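Long-range contacts in choloylglycine hydrolase (Clostridium perfringens, PDB 2BJF), which hydrolyses the amide bond of glycine- and taurine-conjugated bile salts, releasing the amino acid and the free bile acid: residues A[11-16]-A[283-288]; A[44-49]-A[101-106]; A[50-55]-A[72-77]. All blocks are in the same frame, centred on the assembly; numbering follows the deposited sequence.

Contact 1. Residues A[11-16]-A[283-288]; sequences DGLHLF and CLEKGI
His14 is gripped twice by the carboxylate of Glu285, through its backbone and through its ring. OE2 of Glu285 takes the ring proton of His14 ND1 at 2.7 Å on its syn lone pair, in the plane of the imidazole, while OE1 accepts from His14 N at 2.8 Å. Glu285 reaches both by bending at chi2 (88°), and ring and carboxylate end up nearly coplanar, 23° apart, which fixes the rotation of the imidazole and would probably favour its protonated form. A third bond, from Leu284 N to His14 O (3.0 Å), is almost straight.

The buried side lies toward Phe16, where Leu15 CD2 packs on CB of Cys283 at 4.0 Å and Leu284 CD1 touches Phe16 CB. On the solvent side, Leu13 lays CD2 against Glu285 CB and CD1 between Cys283 SG and CD of exposed Lys286, whose amine is hydrogen-bonded to a glycerol, probably from the crystallisation liquor.

Leu15 and Cys283 form an antiparallel non-hydrogen-bonded pair, joining strand 14-22 to strand 275-283. Gly287 and Ile288, both opposite Cys283, make a G1 beta bulge in the hairpin to strand 288-293, part of an antiparallel sheet of the Ntn-hydrolase fold.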
ATOM      1  N   ASP A  11      22.535 -18.510  21.645  0.50 15.26           N
ATOM      2  CA  ASP A  11      23.756 -18.884  22.360  0.50 15.23           C
ATOM      3  C   ASP A  11      24.826 -17.788  22.319  0.50 15.10           C
ATOM      4  O   ASP A  11      25.903 -17.940  22.900  0.50 15.13           O
ATOM      5  CB  ASP A  11      24.321 -20.193  21.793  0.50 15.31           C
ATOM      6  CG  ASP A  11      23.352 -21.356  21.924  0.50 15.51           C
ATOM      7  OD1 ASP A  11      22.828 -21.583  23.036  0.50 15.86           O
ATOM      8  OD2 ASP A  11      23.119 -22.049  20.910  0.50 16.09           O
ATOM      9  N   GLY A  12      24.520 -16.688  21.635  1.00 14.96           N
ATOM     10  CA  GLY A  12      25.458 -15.570  21.497  1.00 14.71           C
ATOM     11  C   GLY A  12      26.388 -15.620  20.301  1.00 14.55           C
ATOM     12  O   GLY A  12      27.359 -14.860  20.237  1.00 14.67           O
ATOM     13  N   LEU A  13      26.100 -16.514  19.357  1.00 14.20           N
ATOM     14  CA  LEU A  13      26.876 -16.603  18.123  1.00 13.96           C
ATOM     15  C   LEU A  13      26.342 -15.611  17.098  1.00 13.56           C
ATOM     16  O   LEU A  13      25.181 -15.202  17.166  1.00 13.71           O
ATOM     17  CB  LEU A  13      26.857 -18.028  17.559  1.00 14.22           C
ATOM     18  CG  LEU A  13      27.459 -19.148  18.419  1.00 14.56           C
ATOM     19  CD1 LEU A  13      27.293 -20.490  17.726  1.00 15.63           C
ATOM     20  CD2 LEU A  13      28.927 -18.892  18.750  1.00 15.51           C
ATOM     21  N   HIS A  14      27.191 -15.225  16.152  1.00 12.99           N
ATOM     22  CA  HIS A  14      26.830 -14.200  15.181  1.00 12.46           C
ATOM     23  C   HIS A  14      26.745 -14.734  13.760  1.00 12.17           C
ATOM     24  O   HIS A  14      27.730 -15.222  13.199  1.00 12.28           O
ATOM     25  CB  HIS A  14      27.790 -13.012  15.279  1.00 12.44           C
ATOM     26  CG  HIS A  14      27.686 -12.271  16.575  1.00 12.37           C
ATOM     27  ND1 HIS A  14      28.359 -12.663  17.712  1.00 12.29           N
ATOM     28  CD2 HIS A  14      26.964 -11.179  16.921  1.00 12.28           C
ATOM     29  CE1 HIS A  14      28.065 -11.837  18.700  1.00 12.32           C
ATOM     30  NE2 HIS A  14      27.223 -10.926  18.245  1.00 12.37           N
ATOM     31  N   LEU A  15      25.541 -14.652  13.198  1.00 11.70           N
ATOM     32  CA  LEU A  15      25.288 -15.071  11.830  1.00 11.33           C
ATOM     33  C   LEU A  15      25.286 -13.863  10.906  1.00 11.22           C
ATOM     34  O   LEU A  15      24.738 -12.811  11.244  1.00 11.02           O
ATOM     35  CB  LEU A  15      23.951 -15.810  11.722  1.00 11.47           C
ATOM     36  CG  LEU A  15      23.674 -17.017  12.625  1.00 11.32           C
ATOM     37  CD1 LEU A  15      22.247 -17.503  12.410  1.00 11.45           C
ATOM     38  CD2 LEU A  15      24.668 -18.154  12.395  1.00 11.58           C
ATOM     39  N   PHE A  16      25.913 -14.021   9.746  1.00 10.94           N
ATOM     40  CA  PHE A  16      25.947 -12.981   8.728  1.00 10.88           C
ATOM     41  C   PHE A  16      25.904 -13.618   7.347  1.00 10.71           C
ATOM     42  O   PHE A  16      26.628 -14.572   7.074  1.00 10.66           O
ATOM     43  CB  PHE A  16      27.198 -12.106   8.884  1.00 10.96           C
ATOM     44  CG  PHE A  16      27.389 -11.116   7.767  1.00 11.13           C
ATOM     45  CD1 PHE A  16      26.531 -10.029   7.628  1.00 11.69           C
ATOM     46  CD2 PHE A  16      28.427 -11.274   6.851  1.00 11.43           C
ATOM     47  CE1 PHE A  16      26.699  -9.113   6.590  1.00 11.91           C
ATOM     48  CE2 PHE A  16      28.606 -10.363   5.814  1.00 11.82           C
ATOM     49  CZ  PHE A  16      27.740  -9.280   5.684  1.00 11.77           C
ATOM     50  N   CYS A 283      28.345 -18.528  10.120  1.00 11.21           N
ATOM     51  CA  CYS A 283      28.521 -18.459  11.563  1.00 11.20           C
ATOM     52  C   CYS A 283      29.941 -17.980  11.817  1.00 11.11           C
ATOM     53  O   CYS A 283      30.902 -18.748  11.706  1.00 10.95           O
ATOM     54  CB  CYS A 283      28.265 -19.806  12.236  1.00 11.23           C
ATOM     55  SG  CYS A 283      28.407 -19.709  14.030  1.00 11.98           S
ATOM     56  N   LEU A 284      30.058 -16.698  12.146  1.00 11.12           N
ATOM     57  CA  LEU A 284      31.350 -16.014  12.181  1.00 11.18           C
ATOM     58  C   LEU A 284      32.345 -16.578  13.202  1.00 11.37           C
ATOM     59  O   LEU A 284      33.532 -16.707  12.896  1.00 11.27           O
ATOM     60  CB  LEU A 284      31.154 -14.503  12.365  1.00 11.20           C
ATOM     61  CG  LEU A 284      30.372 -13.770  11.264  1.00 11.02           C
ATOM     62  CD1 LEU A 284      30.048 -12.349  11.693  1.00 11.51           C
ATOM     63  CD2 LEU A 284      31.118 -13.775   9.929  1.00 11.09           C
ATOM     64  N   GLU A 285      31.865 -16.917  14.398  1.00 11.53           N
ATOM     65  CA  GLU A 285      32.721 -17.505  15.439  1.00 11.83           C
ATOM     66  C   GLU A 285      33.288 -18.862  15.027  1.00 11.94           C
ATOM     67  O   GLU A 285      34.458 -19.159  15.283  1.00 12.03           O
ATOM     68  CB  GLU A 285      31.961 -17.655  16.762  1.00 11.84           C
ATOM     69  CG  GLU A 285      31.794 -16.367  17.560  1.00 12.06           C
ATOM     70  CD  GLU A 285      30.555 -15.571  17.181  1.00 12.35           C
ATOM     71  OE1 GLU A 285      29.874 -15.924  16.194  1.00 12.44           O
ATOM     72  OE2 GLU A 285      30.258 -14.582  17.884  1.00 12.93           O
ATOM     73  N   LYS A 286      32.450 -19.672  14.383  1.00 12.06           N
ATOM     74  CA  LYS A 286      32.783 -21.061  14.066  1.00 12.32           C
ATOM     75  C   LYS A 286      33.483 -21.222  12.716  1.00 11.89           C
ATOM     76  O   LYS A 286      34.090 -22.260  12.447  1.00 11.89           O
ATOM     77  CB  LYS A 286      31.521 -21.932  14.114  1.00 12.28           C
ATOM     78  CG  LYS A 286      30.920 -22.089  15.512  1.00 13.08           C
ATOM     79  CD  LYS A 286      29.543 -22.747  15.477  1.00 13.64           C
ATOM     80  CE  LYS A 286      29.622 -24.261  15.367  1.00 15.55           C
ATOM     81  NZ  LYS A 286      28.268 -24.864  15.240  1.00 17.07           N
ATOM     82  N   GLY A 287      33.389 -20.197  11.872  1.00 11.60           N
ATOM     83  CA  GLY A 287      33.990 -20.229  10.540  1.00 11.25           C
ATOM     84  C   GLY A 287      33.307 -21.202   9.595  1.00 10.99           C
ATOM     85  O   GLY A 287      33.943 -21.754   8.692  1.00 10.91           O
ATOM     86  N   ILE A 288      32.008 -21.408   9.800  1.00 10.63           N
ATOM     87  CA  ILE A 288      31.229 -22.299   8.944  1.00 10.49           C
ATOM     88  C   ILE A 288      30.366 -21.497   7.975  1.00 10.35           C
ATOM     89  O   ILE A 288      29.587 -20.626   8.382  1.00 10.38           O
ATOM     90  CB  ILE A 288      30.361 -23.295   9.757  1.00 10.45           C
ATOM     91  CG1 ILE A 288      31.235 -24.110  10.718  1.00 10.55           C
ATOM     92  CG2 ILE A 288      29.594 -24.230   8.814  1.00 10.14           C
ATOM     93  CD1 ILE A 288      30.458 -24.900  11.759  1.00 10.70           C
TER

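Contact 2. Residues A[44-49]-A[101-106]; sequences NKKELT and PVYNFL
The carboxamide of Asn44 and the phenol of Tyr103 meet tip to tip, so neither group stacks on the other's face; their planes are nearly parallel, 18° apart. Asn44 ND2 donates to Tyr103 OH at 3.1 Å with an N-H...O angle of 163°, and the hydroxyl lies close to the amide plane. At the other end of the same amide, OD1 accepts from Lys46 N (3.1 Å), closing an Asx turn. One planar group therefore shapes its own loop and reaches across to the phenol. Its first torsion puts CG between the backbone N and the carbonyl carbon (chi1 56°), a position that lets OD1 turn back to the chain. The side chain of Tyr103 also touches Asn41 and Asn139.

Beside this polar link, the aliphatic chain of Lys46 passes obliquely over Pro101, with CD 4.2 Å from Pro101 CG and 4.3 Å from Tyr103 OH. Farther along, Leu48 CD1 rests against the amide nitrogen of Asn104, ND2, at 3.5 Å. The oxygen of that buried amide, OD1, is hydrogen-bonded to Tyr64 OH. Leu48 also packs on Leu107 and Ala111 of helix 105-112, extending the contact along the helix.

Residues 44-49 lead into strand 47-49 of the two-stranded hairpin with 38-40, and this hairpin is laid against the turn entering helix 105-112. The side chain of Tyr103 comes within about 4 Å of the bound deoxycholate, which makes Asn44 a second-shell partner of a residue bordering the bile-acid pocket.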
ATOM      1  N   ASN A  44      46.673  -6.715 -14.926  1.00 20.11           N
ATOM      2  CA  ASN A  44      47.241  -5.467 -14.401  1.00 20.11           C
ATOM      3  C   ASN A  44      48.416  -5.650 -13.431  1.00 20.13           C
ATOM      4  O   ASN A  44      48.926  -4.672 -12.877  1.00 20.17           O
ATOM      5  CB  ASN A  44      46.145  -4.587 -13.778  1.00 20.10           C
ATOM      6  CG  ASN A  44      45.353  -5.304 -12.690  1.00 20.07           C
ATOM      7  OD1 ASN A  44      45.906  -6.062 -11.893  1.00 19.71           O
ATOM      8  ND2 ASN A  44      44.050  -5.050 -12.648  1.00 20.03           N
ATOM      9  N   LYS A  45      48.828  -6.904 -13.233  1.00 20.12           N
ATOM     10  CA  LYS A  45      49.986  -7.269 -12.395  1.00 20.17           C
ATOM     11  C   LYS A  45      49.849  -6.933 -10.901  1.00 20.03           C
ATOM     12  O   LYS A  45      50.807  -7.096 -10.138  1.00 20.06           O
ATOM     13  CB  LYS A  45      51.298  -6.714 -12.974  1.00 20.20           C
ATOM     14  CG  LYS A  45      51.742  -7.403 -14.255  1.00 20.48           C
ATOM     15  CD  LYS A  45      53.118  -6.928 -14.695  1.00 20.53           C
ATOM     16  CE  LYS A  45      53.560  -7.611 -15.982  1.00 21.37           C
ATOM     17  NZ  LYS A  45      53.794  -9.075 -15.806  1.00 21.70           N
ATOM     18  N   LYS A  46      48.667  -6.478 -10.488  1.00 19.83           N
ATOM     19  CA  LYS A  46      48.411  -6.153  -9.084  1.00 19.69           C
ATOM     20  C   LYS A  46      48.369  -7.417  -8.232  1.00 19.53           C
ATOM     21  O   LYS A  46      47.840  -8.447  -8.657  1.00 19.56           O
ATOM     22  CB  LYS A  46      47.107  -5.365  -8.929  1.00 19.75           C
ATOM     23  CG  LYS A  46      47.148  -3.971  -9.537  1.00 19.91           C
ATOM     24  CD  LYS A  46      45.804  -3.272  -9.411  1.00 20.49           C
ATOM     25  CE  LYS A  46      45.784  -1.951 -10.170  1.00 20.83           C
ATOM     26  NZ  LYS A  46      46.694  -0.932  -9.575  1.00 21.22           N
ATOM     27  N   GLU A  47      48.933  -7.329  -7.030  1.00 19.31           N
ATOM     28  CA  GLU A  47      49.078  -8.492  -6.158  1.00 19.18           C
ATOM     29  C   GLU A  47      48.451  -8.289  -4.782  1.00 18.70           C
ATOM     30  O   GLU A  47      48.416  -7.172  -4.259  1.00 18.79           O
ATOM     31  CB  GLU A  47      50.555  -8.870  -6.007  1.00 19.19           C
ATOM     32  CG  GLU A  47      51.208  -9.382  -7.289  1.00 19.77           C
ATOM     33  CD  GLU A  47      52.665  -9.777  -7.108  1.00 19.79           C
ATOM     34  OE1 GLU A  47      53.166  -9.762  -5.962  1.00 20.97           O
ATOM     35  OE2 GLU A  47      53.314 -10.107  -8.123  1.00 20.96           O
ATOM     36  N   LEU A  48      47.955  -9.382  -4.211  1.00 18.13           N
ATOM     37  CA  LEU A  48      47.451  -9.398  -2.842  1.00 17.50           C
ATOM     38  C   LEU A  48      47.880 -10.691  -2.158  1.00 17.08           C
ATOM     39  O   LEU A  48      47.620 -11.786  -2.660  1.00 17.03           O
ATOM     40  CB  LEU A  48      45.921  -9.248  -2.817  1.00 17.59           C
ATOM     41  CG  LEU A  48      45.213  -9.263  -1.455  1.00 17.65           C
ATOM     42  CD1 LEU A  48      44.064  -8.264  -1.426  1.00 18.01           C
ATOM     43  CD2 LEU A  48      44.723 -10.661  -1.085  1.00 18.02           C
ATOM     44  N   THR A  49      48.545 -10.554  -1.015  1.00 16.49           N
ATOM     45  CA  THR A  49      48.932 -11.705  -0.207  1.00 15.91           C
ATOM     46  C   THR A  49      48.104 -11.713   1.071  1.00 15.36           C
ATOM     47  O   THR A  49      48.129 -10.752   1.843  1.00 15.37           O
ATOM     48  CB  THR A  49      50.446 -11.705   0.118  1.00 16.02           C
ATOM     49  OG1 THR A  49      51.200 -11.640  -1.099  1.00 16.24           O
ATOM     50  CG2 THR A  49      50.836 -12.968   0.876  1.00 15.95           C
ATOM     51  N   PRO A 101      40.651  -1.622  -6.220  1.00 12.81           N
ATOM     52  CA  PRO A 101      39.803  -1.948  -7.367  1.00 12.76           C
ATOM     53  C   PRO A 101      38.486  -2.574  -6.917  1.00 12.62           C
ATOM     54  O   PRO A 101      38.467  -3.331  -5.943  1.00 12.61           O
ATOM     55  CB  PRO A 101      40.639  -2.969  -8.143  1.00 12.78           C
ATOM     56  CG  PRO A 101      42.043  -2.745  -7.692  1.00 12.80           C
ATOM     57  CD  PRO A 101      41.919  -2.372  -6.252  1.00 12.86           C
ATOM     58  N   VAL A 102      37.400  -2.253  -7.621  1.00 12.48           N
ATOM     59  CA  VAL A 102      36.056  -2.715  -7.253  1.00 12.44           C
ATOM     60  C   VAL A 102      35.992  -4.232  -7.046  1.00 12.35           C
ATOM     61  O   VAL A 102      35.481  -4.701  -6.025  1.00 12.44           O
ATOM     62  CB  VAL A 102      34.985  -2.286  -8.296  1.00 12.44           C
ATOM     63  CG1 VAL A 102      33.584  -2.643  -7.810  1.00 12.71           C
ATOM     64  CG2 VAL A 102      35.073  -0.797  -8.586  1.00 12.74           C
ATOM     65  N   TYR A 103      36.525  -4.984  -8.010  1.00 12.27           N
ATOM     66  CA  TYR A 103      36.503  -6.450  -7.976  1.00 12.08           C
ATOM     67  C   TYR A 103      37.261  -7.044  -6.784  1.00 11.99           C
ATOM     68  O   TYR A 103      37.010  -8.186  -6.394  1.00 12.12           O
ATOM     69  CB  TYR A 103      37.058  -7.031  -9.287  1.00 12.24           C
ATOM     70  CG  TYR A 103      38.534  -6.758  -9.511  1.00 12.22           C
ATOM     71  CD1 TYR A 103      39.512  -7.579  -8.941  1.00 12.01           C
ATOM     72  CD2 TYR A 103      38.953  -5.682 -10.289  1.00 12.40           C
ATOM     73  CE1 TYR A 103      40.866  -7.329  -9.136  1.00 12.29           C
ATOM     74  CE2 TYR A 103      40.308  -5.427 -10.496  1.00 12.18           C
ATOM     75  CZ  TYR A 103      41.257  -6.253  -9.915  1.00 12.26           C
ATOM     76  OH  TYR A 103      42.597  -6.005 -10.110  1.00 12.60           O
ATOM     77  N   ASN A 104      38.188  -6.269  -6.221  1.00 11.55           N
ATOM     78  CA  ASN A 104      39.076  -6.758  -5.168  1.00 11.16           C
ATOM     79  C   ASN A 104      38.709  -6.289  -3.756  1.00 10.84           C
ATOM     80  O   ASN A 104      39.333  -6.715  -2.783  1.00 10.71           O
ATOM     81  CB  ASN A 104      40.533  -6.391  -5.485  1.00 11.20           C
ATOM     82  CG  ASN A 104      41.536  -7.291  -4.775  1.00 11.49           C
ATOM     83  OD1 ASN A 104      41.402  -8.517  -4.779  1.00 11.99           O
ATOM     84  ND2 ASN A 104      42.552  -6.685  -4.167  1.00 12.00           N
ATOM     85  N   PHE A 105      37.698  -5.429  -3.641  1.00 10.52           N
ATOM     86  CA  PHE A 105      37.357  -4.831  -2.346  1.00 10.37           C
ATOM     87  C   PHE A 105      37.021  -5.860  -1.266  1.00 10.31           C
ATOM     88  O   PHE A 105      37.531  -5.775  -0.149  1.00 10.15           O
ATOM     89  CB  PHE A 105      36.220  -3.808  -2.470  1.00 10.32           C
ATOM     90  CG  PHE A 105      35.904  -3.103  -1.177  1.00 10.54           C
ATOM     91  CD1 PHE A 105      36.632  -1.988  -0.782  1.00 10.79           C
ATOM     92  CD2 PHE A 105      34.886  -3.566  -0.345  1.00 10.57           C
ATOM     93  CE1 PHE A 105      36.349  -1.338   0.418  1.00 11.00           C
ATOM     94  CE2 PHE A 105      34.593  -2.923   0.854  1.00 10.63           C
ATOM     95  CZ  PHE A 105      35.328  -1.808   1.237  1.00 10.59           C
ATOM     96  N   LEU A 106      36.160  -6.820  -1.602  1.00 10.31           N
ATOM     97  CA  LEU A 106      35.725  -7.822  -0.633  1.00 10.29           C
ATOM     98  C   LEU A 106      36.911  -8.630  -0.101  1.00 10.40           C
ATOM     99  O   LEU A 106      37.067  -8.789   1.113  1.00 10.36           O
ATOM    100  CB  LEU A 106      34.657  -8.736  -1.242  1.00 10.43           C
ATOM    101  CG  LEU A 106      33.643  -9.346  -0.268  1.00 10.44           C
ATOM    102  CD1 LEU A 106      32.358  -9.692  -0.988  1.00 10.87           C
ATOM    103  CD2 LEU A 106      34.196 -10.571   0.448  1.00 10.32           C
TER

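Contact 3. Residues A[50-55]-A[72-77]; sequences TKYAVL and NEKGLG
Glu73 reaches across to the backbone of Tyr52 and Ala53, and each part of its side chain meets something different. Its CB lies 4.1 Å from Ala53 O. CG, placed between the backbone N and the carbonyl carbon (chi1 56°), packs on Tyr52 CB at 3.9 Å, and the chain then runs extended to CD, near Tyr52 CD1. At the tip, OE2 takes the Ala53 N-H at 2.9 Å, on its anti lone pair and almost perfectly straight (178°), and OE1 forms a salt bridge with Arg35. Ala53 O returns a bond by accepting from Glu73 N, more bent at 138°, so the two residues hold each other reciprocally.

The Tyr52 ring is sandwiched between lysine chains. Lys74, folded back at chi2 and chi3, sets CG over one face in a CH-pi contact, 3.7 Å from the ring centroid, and Lys51 CG lies over the opposite face. Asn72 runs alongside Tyr52. Its OD1 is gripped from opposite faces of the amide plane by Lys74 N and Leu76 N, the first bond forming an Asx turn, and this ties down the type I turn from Asn72 to Gly75.

Val54 and Asn72 form an antiparallel non-hydrogen-bonded pair, where strand 54-61 meets strand 70-72 ahead of the turn to strand 77-82. Helix 105-112 covers this junction: Asn72 ND2 donates to Leu110 O, Val54 packs on Leu110, and Leu76 extends from Val109 to Val116 and Val119 of helix 116-123.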
ATOM      1  N   THR A  50      47.361 -12.798   1.281  1.00 14.57           N
ATOM      2  CA  THR A  50      46.454 -12.910   2.421  1.00 13.88           C
ATOM      3  C   THR A  50      47.211 -12.961   3.744  1.00 13.44           C
ATOM      4  O   THR A  50      48.224 -13.650   3.864  1.00 13.33           O
ATOM      5  CB  THR A  50      45.539 -14.156   2.317  1.00 13.90           C
ATOM      6  OG1 THR A  50      46.341 -15.342   2.243  1.00 13.82           O
ATOM      7  CG2 THR A  50      44.640 -14.072   1.085  1.00 13.87           C
ATOM      8  N   LYS A  51      46.727 -12.204   4.724  1.00 12.91           N
ATOM      9  CA  LYS A  51      47.208 -12.321   6.095  1.00 12.57           C
ATOM     10  C   LYS A  51      46.376 -13.385   6.803  1.00 12.17           C
ATOM     11  O   LYS A  51      46.914 -14.250   7.496  1.00 12.09           O
ATOM     12  CB  LYS A  51      47.116 -10.976   6.826  1.00 12.51           C
ATOM     13  CG  LYS A  51      47.616 -11.004   8.265  1.00 12.82           C
ATOM     14  CD  LYS A  51      47.409  -9.666   8.954  1.00 12.92           C
ATOM     15  CE  LYS A  51      47.835  -9.728  10.411  1.00 13.80           C
ATOM     16  NZ  LYS A  51      47.671  -8.414  11.091  1.00 14.56           N
ATOM     17  N   TYR A  52      45.061 -13.318   6.603  1.00 11.72           N
ATOM     18  CA  TYR A  52      44.126 -14.270   7.194  1.00 11.39           C
ATOM     19  C   TYR A  52      43.523 -15.185   6.134  1.00 11.12           C
ATOM     20  O   TYR A  52      43.357 -14.786   4.977  1.00 11.08           O
ATOM     21  CB  TYR A  52      43.011 -13.529   7.940  1.00 11.44           C
ATOM     22  CG  TYR A  52      43.505 -12.582   9.015  1.00 11.57           C
ATOM     23  CD1 TYR A  52      44.209 -13.059  10.123  1.00 11.73           C
ATOM     24  CD2 TYR A  52      43.263 -11.211   8.929  1.00 11.60           C
ATOM     25  CE1 TYR A  52      44.664 -12.195  11.114  1.00 11.85           C
ATOM     26  CE2 TYR A  52      43.712 -10.337   9.918  1.00 11.43           C
ATOM     27  CZ  TYR A  52      44.413 -10.837  11.005  1.00 11.71           C
ATOM     28  OH  TYR A  52      44.860  -9.981  11.986  1.00 11.71           O
ATOM     29  N   ALA A  53      43.207 -16.414   6.539  1.00 10.72           N
ATOM     30  CA  ALA A  53      42.527 -17.373   5.672  1.00 10.48           C
ATOM     31  C   ALA A  53      41.097 -16.914   5.402  1.00 10.35           C
ATOM     32  O   ALA A  53      40.461 -16.323   6.272  1.00 10.27           O
ATOM     33  CB  ALA A  53      42.533 -18.755   6.300  1.00 10.59           C
ATOM     34  N   VAL A  54      40.608 -17.191   4.195  1.00 10.18           N
ATOM     35  CA  VAL A  54      39.314 -16.689   3.725  1.00 10.14           C
ATOM     36  C   VAL A  54      38.441 -17.829   3.196  1.00 10.16           C
ATOM     37  O   VAL A  54      38.943 -18.752   2.552  1.00  9.98           O
ATOM     38  CB  VAL A  54      39.504 -15.615   2.610  1.00 10.17           C
ATOM     39  CG1 VAL A  54      38.167 -15.142   2.051  1.00 10.43           C
ATOM     40  CG2 VAL A  54      40.308 -14.423   3.132  1.00 10.17           C
ATOM     41  N   LEU A  55      37.140 -17.758   3.477  1.00 10.14           N
ATOM     42  CA  LEU A  55      36.159 -18.680   2.903  1.00 10.33           C
ATOM     43  C   LEU A  55      34.899 -17.930   2.485  1.00 10.46           C
ATOM     44  O   LEU A  55      34.347 -17.152   3.265  1.00 10.59           O
ATOM     45  CB  LEU A  55      35.797 -19.793   3.894  1.00 10.33           C
ATOM     46  CG  LEU A  55      34.798 -20.854   3.404  1.00 10.43           C
ATOM     47  CD1 LEU A  55      35.426 -21.757   2.350  1.00 10.98           C
ATOM     48  CD2 LEU A  55      34.259 -21.681   4.563  1.00 10.38           C
ATOM     49  N   ASN A  72      36.581 -14.289   7.105  1.00 10.22           N
ATOM     50  CA  ASN A  72      37.913 -14.789   7.429  1.00 10.01           C
ATOM     51  C   ASN A  72      37.944 -15.580   8.742  1.00 10.10           C
ATOM     52  O   ASN A  72      36.932 -15.692   9.441  1.00  9.88           O
ATOM     53  CB  ASN A  72      38.971 -13.670   7.385  1.00  9.96           C
ATOM     54  CG  ASN A  72      38.798 -12.629   8.483  1.00  9.79           C
ATOM     55  OD1 ASN A  72      38.259 -12.902   9.555  1.00  9.71           O
ATOM     56  ND2 ASN A  72      39.285 -11.422   8.216  1.00  9.67           N
ATOM     57  N   GLU A  73      39.117 -16.123   9.061  1.00 10.23           N
ATOM     58  CA  GLU A  73      39.325 -16.953  10.251  1.00 10.55           C
ATOM     59  C   GLU A  73      39.127 -16.213  11.578  1.00 10.69           C
ATOM     60  O   GLU A  73      39.025 -16.844  12.634  1.00 11.03           O
ATOM     61  CB  GLU A  73      40.730 -17.554  10.216  1.00 10.45           C
ATOM     62  CG  GLU A  73      41.833 -16.510  10.102  1.00 10.77           C
ATOM     63  CD  GLU A  73      43.211 -17.102  10.268  1.00 10.70           C
ATOM     64  OE1 GLU A  73      43.564 -17.480  11.405  1.00 11.51           O
ATOM     65  OE2 GLU A  73      43.941 -17.177   9.261  1.00 11.23           O
ATOM     66  N   LYS A  74      39.090 -14.883  11.520  1.00 10.82           N
ATOM     67  CA  LYS A  74      38.970 -14.053  12.719  1.00 10.97           C
ATOM     68  C   LYS A  74      37.520 -13.688  13.035  1.00 10.82           C
ATOM     69  O   LYS A  74      37.239 -13.057  14.058  1.00 10.92           O
ATOM     70  CB  LYS A  74      39.817 -12.778  12.586  1.00 11.05           C
ATOM     71  CG  LYS A  74      41.301 -13.009  12.272  1.00 11.88           C
ATOM     72  CD  LYS A  74      42.009 -13.893  13.301  1.00 13.36           C
ATOM     73  CE  LYS A  74      42.235 -13.174  14.621  1.00 14.29           C
ATOM     74  NZ  LYS A  74      43.021 -14.011  15.568  1.00 14.99           N
ATOM     75  N   GLY A  75      36.607 -14.086  12.154  1.00 10.64           N
ATOM     76  CA  GLY A  75      35.185 -13.822  12.353  1.00 10.51           C
ATOM     77  C   GLY A  75      34.706 -12.521  11.736  1.00 10.43           C
ATOM     78  O   GLY A  75      33.644 -12.011  12.103  1.00 10.55           O
ATOM     79  N   LEU A  76      35.484 -11.983  10.801  1.00 10.18           N
ATOM     80  CA  LEU A  76      35.060 -10.822  10.020  1.00 10.07           C
ATOM     81  C   LEU A  76      34.356 -11.291   8.752  1.00 10.12           C
ATOM     82  O   LEU A  76      34.867 -12.152   8.039  1.00 10.20           O
ATOM     83  CB  LEU A  76      36.257  -9.929   9.669  1.00  9.96           C
ATOM     84  CG  LEU A  76      35.976  -8.615   8.930  1.00  9.84           C
ATOM     85  CD1 LEU A  76      35.176  -7.649   9.799  1.00  9.77           C
ATOM     86  CD2 LEU A  76      37.280  -7.976   8.471  1.00 10.00           C
ATOM     87  N   GLY A  77      33.182 -10.724   8.483  1.00 10.24           N
ATOM     88  CA  GLY A  77      32.405 -11.075   7.296  1.00 10.21           C
ATOM     89  C   GLY A  77      32.158  -9.881   6.397  1.00 10.32           C
ATOM     90  O   GLY A  77      32.070  -8.749   6.868  1.00 10.20           O
TER

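How the contacts relate
Contact 1 closes the longest loop, and contact 3 is nested inside contact 2, which is itself nested inside contact 1. Contacts 1 and 3, with centres 13 Å apart, touch where the two large antiparallel sheets face each other: Leu284 CB lies 3.5 Å from Gly75 O, and the Phe16 ring reaches Gly77. Contact 2 adjoins contact 3 in sequence through strands 47-49 and 54-61; their centres are 16 Å apart, and helix 105-112, which starts in contact 2, also packs on contact 3. Contacts 1 and 2 do not meet, their centres being 27 Å apart. Together they run from one sheet, through its neighbour, to the helix entrance beside the bile-acid pocket.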